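Local coordinates for protein SMG-7 (Caenorhabditis elegans, PDB 3ZHE) that pairs with SMG-5 through a 14-3-3-like domain in a heterodimer required for efficient nonsense-mediated mRNA decay, at residues Tyr185-Thr194 against Asp360-Leu368. Sequence-based numbering, arbitrary orientation.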
ATOM      1  N   TYR B 185     -15.391  12.537 -22.346  1.00 93.64           N
ATOM      2  CA  TYR B 185     -15.833  11.216 -21.903  1.00 90.90           C
ATOM      3  C   TYR B 185     -15.924  11.110 -20.377  1.00 88.38           C
ATOM      4  O   TYR B 185     -16.956  10.702 -19.829  1.00 85.03           O
ATOM      5  CB  TYR B 185     -14.908  10.131 -22.456  1.00 87.89           C
ATOM      6  CG  TYR B 185     -15.083   8.791 -21.785  1.00 82.12           C
ATOM      7  CD1 TYR B 185     -16.259   8.071 -21.931  1.00 81.48           C
ATOM      8  CD2 TYR B 185     -14.074   8.247 -21.001  1.00 82.15           C
ATOM      9  CE1 TYR B 185     -16.429   6.848 -21.316  1.00 82.46           C
ATOM     10  CE2 TYR B 185     -14.232   7.022 -20.384  1.00 85.69           C
ATOM     11  CZ  TYR B 185     -15.412   6.327 -20.544  1.00 84.35           C
ATOM     12  OH  TYR B 185     -15.579   5.107 -19.933  1.00 82.51           O
ATOM     13  N   PHE B 186     -14.841  11.485 -19.703  1.00 84.75           N
ATOM     14  CA  PHE B 186     -14.778  11.439 -18.246  1.00 87.19           C
ATOM     15  C   PHE B 186     -15.832  12.326 -17.583  1.00 93.05           C
ATOM     16  O   PHE B 186     -16.503  11.895 -16.645  1.00 99.13           O
ATOM     17  CB  PHE B 186     -13.383  11.829 -17.759  1.00 86.97           C
ATOM     18  CG  PHE B 186     -12.363  10.732 -17.885  1.00 91.11           C
ATOM     19  CD1 PHE B 186     -12.661   9.440 -17.484  1.00 92.01           C
ATOM     20  CD2 PHE B 186     -11.105  10.994 -18.405  1.00 91.08           C
ATOM     21  CE1 PHE B 186     -11.720   8.427 -17.597  1.00 90.84           C
ATOM     22  CE2 PHE B 186     -10.163   9.986 -18.523  1.00 92.12           C
ATOM     23  CZ  PHE B 186     -10.471   8.702 -18.118  1.00 93.58           C
ATOM     24  N   HIS B 187     -15.966  13.561 -18.060  1.00 87.64           N
ATOM     25  CA  HIS B 187     -16.967  14.482 -17.525  1.00 83.37           C
ATOM     26  C   HIS B 187     -18.376  13.918 -17.708  1.00 83.13           C
ATOM     27  O   HIS B 187     -19.242  14.089 -16.847  1.00 81.84           O
ATOM     28  CB  HIS B 187     -16.857  15.864 -18.182  1.00 81.24           C
ATOM     29  CG  HIS B 187     -15.749  16.715 -17.637  1.00 83.03           C
ATOM     30  ND1 HIS B 187     -15.794  17.284 -16.383  1.00 77.03           N
ATOM     31  CD2 HIS B 187     -14.576  17.108 -18.188  1.00 77.34           C
ATOM     32  CE1 HIS B 187     -14.689  17.983 -16.180  1.00 91.00           C
ATOM     33  NE2 HIS B 187     -13.935  17.891 -17.258  1.00 78.53           N
ATOM     34  N   THR B 188     -18.596  13.243 -18.832  1.00 84.28           N
ATOM     35  CA  THR B 188     -19.878  12.600 -19.100  1.00 84.39           C
ATOM     36  C   THR B 188     -20.148  11.479 -18.094  1.00 85.94           C
ATOM     37  O   THR B 188     -21.242  11.396 -17.516  1.00 86.03           O
ATOM     38  CB  THR B 188     -19.935  12.042 -20.537  1.00 82.68           C
ATOM     39  OG1 THR B 188     -19.741  13.107 -21.475  1.00 82.64           O
ATOM     40  CG2 THR B 188     -21.278  11.382 -20.804  1.00 78.62           C
ATOM     41  N   ARG B 189     -19.145  10.626 -17.885  1.00 83.91           N
ATOM     42  CA  ARG B 189     -19.239   9.554 -16.894  1.00 84.96           C
ATOM     43  C   ARG B 189     -19.549  10.113 -15.509  1.00 85.99           C
ATOM     44  O   ARG B 189     -20.340   9.541 -14.757  1.00 82.49           O
ATOM     45  CB  ARG B 189     -17.941   8.744 -16.845  1.00 83.91           C
ATOM     46  CG  ARG B 189     -17.713   7.846 -18.049  1.00 86.62           C
ATOM     47  CD  ARG B 189     -18.834   6.828 -18.204  1.00 88.00           C
ATOM     48  NE  ARG B 189     -19.000   5.987 -17.021  1.00 87.80           N
ATOM     49  CZ  ARG B 189     -18.447   4.787 -16.871  1.00 82.36           C
ATOM     50  NH1 ARG B 189     -17.684   4.281 -17.831  1.00 81.74           N
ATOM     51  NH2 ARG B 189     -18.655   4.092 -15.761  1.00 81.12           N
ATOM     52  N   ALA B 190     -18.917  11.236 -15.184  1.00 87.41           N
ATOM     53  CA  ALA B 190     -19.173  11.933 -13.931  1.00 92.09           C
ATOM     54  C   ALA B 190     -20.616  12.410 -13.867  1.00 88.72           C
ATOM     55  O   ALA B 190     -21.249  12.363 -12.813  1.00 90.23           O
ATOM     56  CB  ALA B 190     -18.226  13.111 -13.784  1.00 96.30           C
ATOM     57  N   LEU B 191     -21.130  12.870 -15.001  1.00 84.98           N
ATOM     58  CA  LEU B 191     -22.490  13.390 -15.059  1.00 85.78           C
ATOM     59  C   LEU B 191     -23.518  12.291 -14.830  1.00 84.18           C
ATOM     60  O   LEU B 191     -24.529  12.509 -14.162  1.00 80.07           O
ATOM     61  CB  LEU B 191     -22.747  14.085 -16.399  1.00 86.24           C
ATOM     62  CG  LEU B 191     -24.153  14.646 -16.626  1.00 88.30           C
ATOM     63  CD1 LEU B 191     -24.521  15.649 -15.541  1.00 92.76           C
ATOM     64  CD2 LEU B 191     -24.267  15.277 -18.007  1.00 90.96           C
ATOM     65  N   HIS B 192     -23.253  11.107 -15.374  1.00 87.90           N
ATOM     66  CA  HIS B 192     -24.231  10.026 -15.309  1.00 85.68           C
ATOM     67  C   HIS B 192     -23.818   8.845 -14.433  1.00 81.30           C
ATOM     68  O   HIS B 192     -24.316   7.732 -14.610  1.00 74.02           O
ATOM     69  CB  HIS B 192     -24.561   9.534 -16.715  1.00 84.38           C
ATOM     70  CG  HIS B 192     -25.288  10.541 -17.548  1.00 86.89           C
ATOM     71  ND1 HIS B 192     -26.632  10.799 -17.394  1.00 90.41           N
ATOM     72  CD2 HIS B 192     -24.863  11.346 -18.551  1.00 89.54           C
ATOM     73  CE1 HIS B 192     -27.004  11.722 -18.262  1.00 94.88           C
ATOM     74  NE2 HIS B 192     -25.949  12.072 -18.975  1.00 93.92           N
ATOM     75  N   ALA B 193     -22.916   9.086 -13.487  1.00 80.25           N
ATOM     76  CA  ALA B 193     -22.480   8.032 -12.579  1.00 76.07           C
ATOM     77  C   ALA B 193     -23.590   7.667 -11.599  1.00 77.54           C
ATOM     78  O   ALA B 193     -24.683   8.227 -11.654  1.00 81.10           O
ATOM     79  CB  ALA B 193     -21.235   8.456 -11.835  1.00 72.45           C
ATOM     80  N   THR B 194     -23.307   6.727 -10.704  1.00 82.03           N
ATOM     81  CA  THR B 194     -24.304   6.275  -9.742  1.00 86.61           C
ATOM     82  C   THR B 194     -24.532   7.331  -8.662  1.00 94.30           C
ATOM     83  O   THR B 194     -25.615   7.417  -8.083  1.00 97.95           O
ATOM     84  CB  THR B 194     -23.914   4.926  -9.102  1.00 87.40           C
ATOM     85  OG1 THR B 194     -23.494   4.015 -10.126  1.00 83.86           O
ATOM     86  CG2 THR B 194     -25.098   4.326  -8.356  1.00 88.70           C
ATOM     87  N   ASP B 360     -14.565  -0.934 -17.965  1.00 93.00           N
ATOM     88  CA  ASP B 360     -14.883   0.464 -18.210  1.00 92.74           C
ATOM     89  C   ASP B 360     -15.980   0.859 -17.232  1.00 93.54           C
ATOM     90  O   ASP B 360     -16.417   2.011 -17.187  1.00 95.92           O
ATOM     91  CB  ASP B 360     -15.349   0.646 -19.653  1.00 97.85           C
ATOM     92  CG  ASP B 360     -14.354   0.094 -20.657  1.00107.54           C
ATOM     93  OD1 ASP B 360     -13.142   0.356 -20.496  1.00108.49           O
ATOM     94  OD2 ASP B 360     -14.779  -0.606 -21.599  1.00111.45           O
ATOM     95  N   ALA B 361     -16.418  -0.131 -16.459  1.00 91.75           N
ATOM     96  CA  ALA B 361     -17.354   0.057 -15.354  1.00 89.94           C
ATOM     97  C   ALA B 361     -18.710   0.657 -15.728  1.00 85.34           C
ATOM     98  O   ALA B 361     -19.199   1.557 -15.049  1.00 88.23           O
ATOM     99  CB  ALA B 361     -16.703   0.862 -14.232  1.00100.69           C
ATOM    100  N   PHE B 362     -19.316   0.160 -16.801  1.00 89.55           N
ATOM    101  CA  PHE B 362     -20.713   0.471 -17.067  1.00 87.99           C
ATOM    102  C   PHE B 362     -21.532  -0.340 -16.069  1.00 93.38           C
ATOM    103  O   PHE B 362     -21.060  -1.356 -15.559  1.00105.09           O
ATOM    104  CB  PHE B 362     -21.101   0.117 -18.503  1.00 82.12           C
ATOM    105  CG  PHE B 362     -20.102   0.564 -19.533  1.00 81.85           C
ATOM    106  CD1 PHE B 362     -19.800   1.906 -19.696  1.00 81.50           C
ATOM    107  CD2 PHE B 362     -19.475  -0.362 -20.348  1.00 85.83           C
ATOM    108  CE1 PHE B 362     -18.884   2.312 -20.646  1.00 84.18           C
ATOM    109  CE2 PHE B 362     -18.561   0.039 -21.299  1.00 85.95           C
ATOM    110  CZ  PHE B 362     -18.265   1.378 -21.450  1.00 85.91           C
ATOM    111  N   GLY B 363     -22.752   0.104 -15.787  1.00 89.13           N
ATOM    112  CA  GLY B 363     -23.529  -0.467 -14.701  1.00 98.13           C
ATOM    113  C   GLY B 363     -23.416   0.471 -13.517  1.00109.53           C
ATOM    114  O   GLY B 363     -24.298   0.536 -12.663  1.00118.41           O
ATOM    115  N   TYR B 364     -22.301   1.191 -13.472  1.00107.59           N
ATOM    116  CA  TYR B 364     -22.145   2.339 -12.594  1.00106.84           C
ATOM    117  C   TYR B 364     -22.360   3.570 -13.465  1.00105.91           C
ATOM    118  O   TYR B 364     -22.025   4.696 -13.094  1.00107.44           O
ATOM    119  CB  TYR B 364     -20.755   2.345 -11.961  1.00107.12           C
ATOM    120  CG  TYR B 364     -20.484   1.135 -11.094  1.00105.82           C
ATOM    121  CD1 TYR B 364     -21.069   1.014  -9.842  1.00103.67           C
ATOM    122  CD2 TYR B 364     -19.644   0.115 -11.525  1.00103.95           C
ATOM    123  CE1 TYR B 364     -20.830  -0.086  -9.042  1.00103.31           C
ATOM    124  CE2 TYR B 364     -19.397  -0.992 -10.731  1.00103.25           C
ATOM    125  CZ  TYR B 364     -19.992  -1.086  -9.491  1.00103.43           C
ATOM    126  OH  TYR B 364     -19.748  -2.185  -8.699  1.00106.35           O
ATOM    127  N   PHE B 365     -22.920   3.314 -14.643  1.00100.04           N
ATOM    128  CA  PHE B 365     -23.291   4.341 -15.603  1.00 93.25           C
ATOM    129  C   PHE B 365     -24.797   4.225 -15.800  1.00 91.18           C
ATOM    130  O   PHE B 365     -25.299   3.166 -16.176  1.00 94.43           O
ATOM    131  CB  PHE B 365     -22.553   4.098 -16.921  1.00 90.03           C
ATOM    132  CG  PHE B 365     -22.740   5.186 -17.938  1.00 89.65           C
ATOM    133  CD1 PHE B 365     -22.291   6.470 -17.687  1.00 93.74           C
ATOM    134  CD2 PHE B 365     -23.343   4.920 -19.156  1.00 87.99           C
ATOM    135  CE1 PHE B 365     -22.450   7.471 -18.621  1.00 91.95           C
ATOM    136  CE2 PHE B 365     -23.505   5.919 -20.098  1.00 86.60           C
ATOM    137  CZ  PHE B 365     -23.058   7.196 -19.828  1.00 86.61           C
ATOM    138  N   HIS B 366     -25.524   5.306 -15.530  1.00 96.73           N
ATOM    139  CA  HIS B 366     -26.981   5.236 -15.503  1.00102.49           C
ATOM    140  C   HIS B 366     -27.668   6.120 -16.541  1.00110.47           C
ATOM    141  O   HIS B 366     -28.869   6.373 -16.448  1.00118.65           O
ATOM    142  CB  HIS B 366     -27.503   5.545 -14.098  1.00103.32           C
ATOM    143  CG  HIS B 366     -27.233   4.457 -13.106  1.00108.06           C
ATOM    144  ND1 HIS B 366     -28.211   3.593 -12.665  1.00112.29           N
ATOM    145  CD2 HIS B 366     -26.091   4.084 -12.480  1.00107.87           C
ATOM    146  CE1 HIS B 366     -27.686   2.739 -11.805  1.00112.60           C
ATOM    147  NE2 HIS B 366     -26.400   3.015 -11.676  1.00109.08           N
ATOM    148  N   CYS B 367     -26.908   6.584 -17.526  1.00107.14           N
ATOM    149  CA  CYS B 367     -27.492   7.310 -18.644  1.00103.16           C
ATOM    150  C   CYS B 367     -28.154   6.343 -19.608  1.00101.78           C
ATOM    151  O   CYS B 367     -27.462   5.601 -20.303  1.00112.94           O
ATOM    152  CB  CYS B 367     -26.424   8.098 -19.402  1.00102.31           C
ATOM    153  SG  CYS B 367     -26.992   8.789 -20.974  1.00 78.70           S
ATOM    154  N   LEU B 368     -29.485   6.348 -19.633  1.00 95.56           N
ATOM    155  CA  LEU B 368     -30.250   5.620 -20.645  1.00 96.52           C
ATOM    156  C   LEU B 368     -29.855   4.143 -20.700  1.00 93.96           C
ATOM    157  O   LEU B 368     -29.537   3.617 -21.766  1.00 86.88           O
ATOM    158  CB  LEU B 368     -30.032   6.277 -22.012  1.00 92.91           C
ATOM    159  CG  LEU B 368     -31.018   6.050 -23.158  1.00 96.04           C
ATOM    160  CD1 LEU B 368     -32.365   6.690 -22.857  1.00 97.82           C
ATOM    161  CD2 LEU B 368     -30.434   6.600 -24.450  1.00 99.44           C
TER
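Bends at chi2 and chi3 (-60° and -58°) shape the Arg-189 side chain as it runs outward from its helix and bring the guanidinium up to the backbone of Asp-360 and Ala-361. Arg-189 NH1 gives a nearly straight bond, 2.7 Å long, to Asp-360 O, which lies close to the guanidinium plane. NH2 bonds only weakly to Ala-361 O, and a further weak bond joins NH1 to Tyr-185 OH. Phe-365 CB lies over one face of the guanidinium, with CD1 of its ring 3.4 Å from Arg-189 NE. Replacing Arg-189 with alanine is likely to leave Asp-360 O without its straight bond, Ala-361 O without its weak one, and Phe-365 with less to pack on. In this all-helical fold, whose sequence is predicted to include a TPR repeat, the contact ties the C-terminal end of helix 180-191 to the long loop between helices 337-348 and 377-389; Ala-361 to Tyr-364 form a type II turn in that loop. Past the helix end, His-192 O accepts a 2.9 Å bond from His-366 N. The His-192 ring lies between Leu-191 CG and Cys-367, whose SG sits over the opposite face, 3.9 Å from the centroid, while NE2 bonds to Ser-265 of helix 257-270.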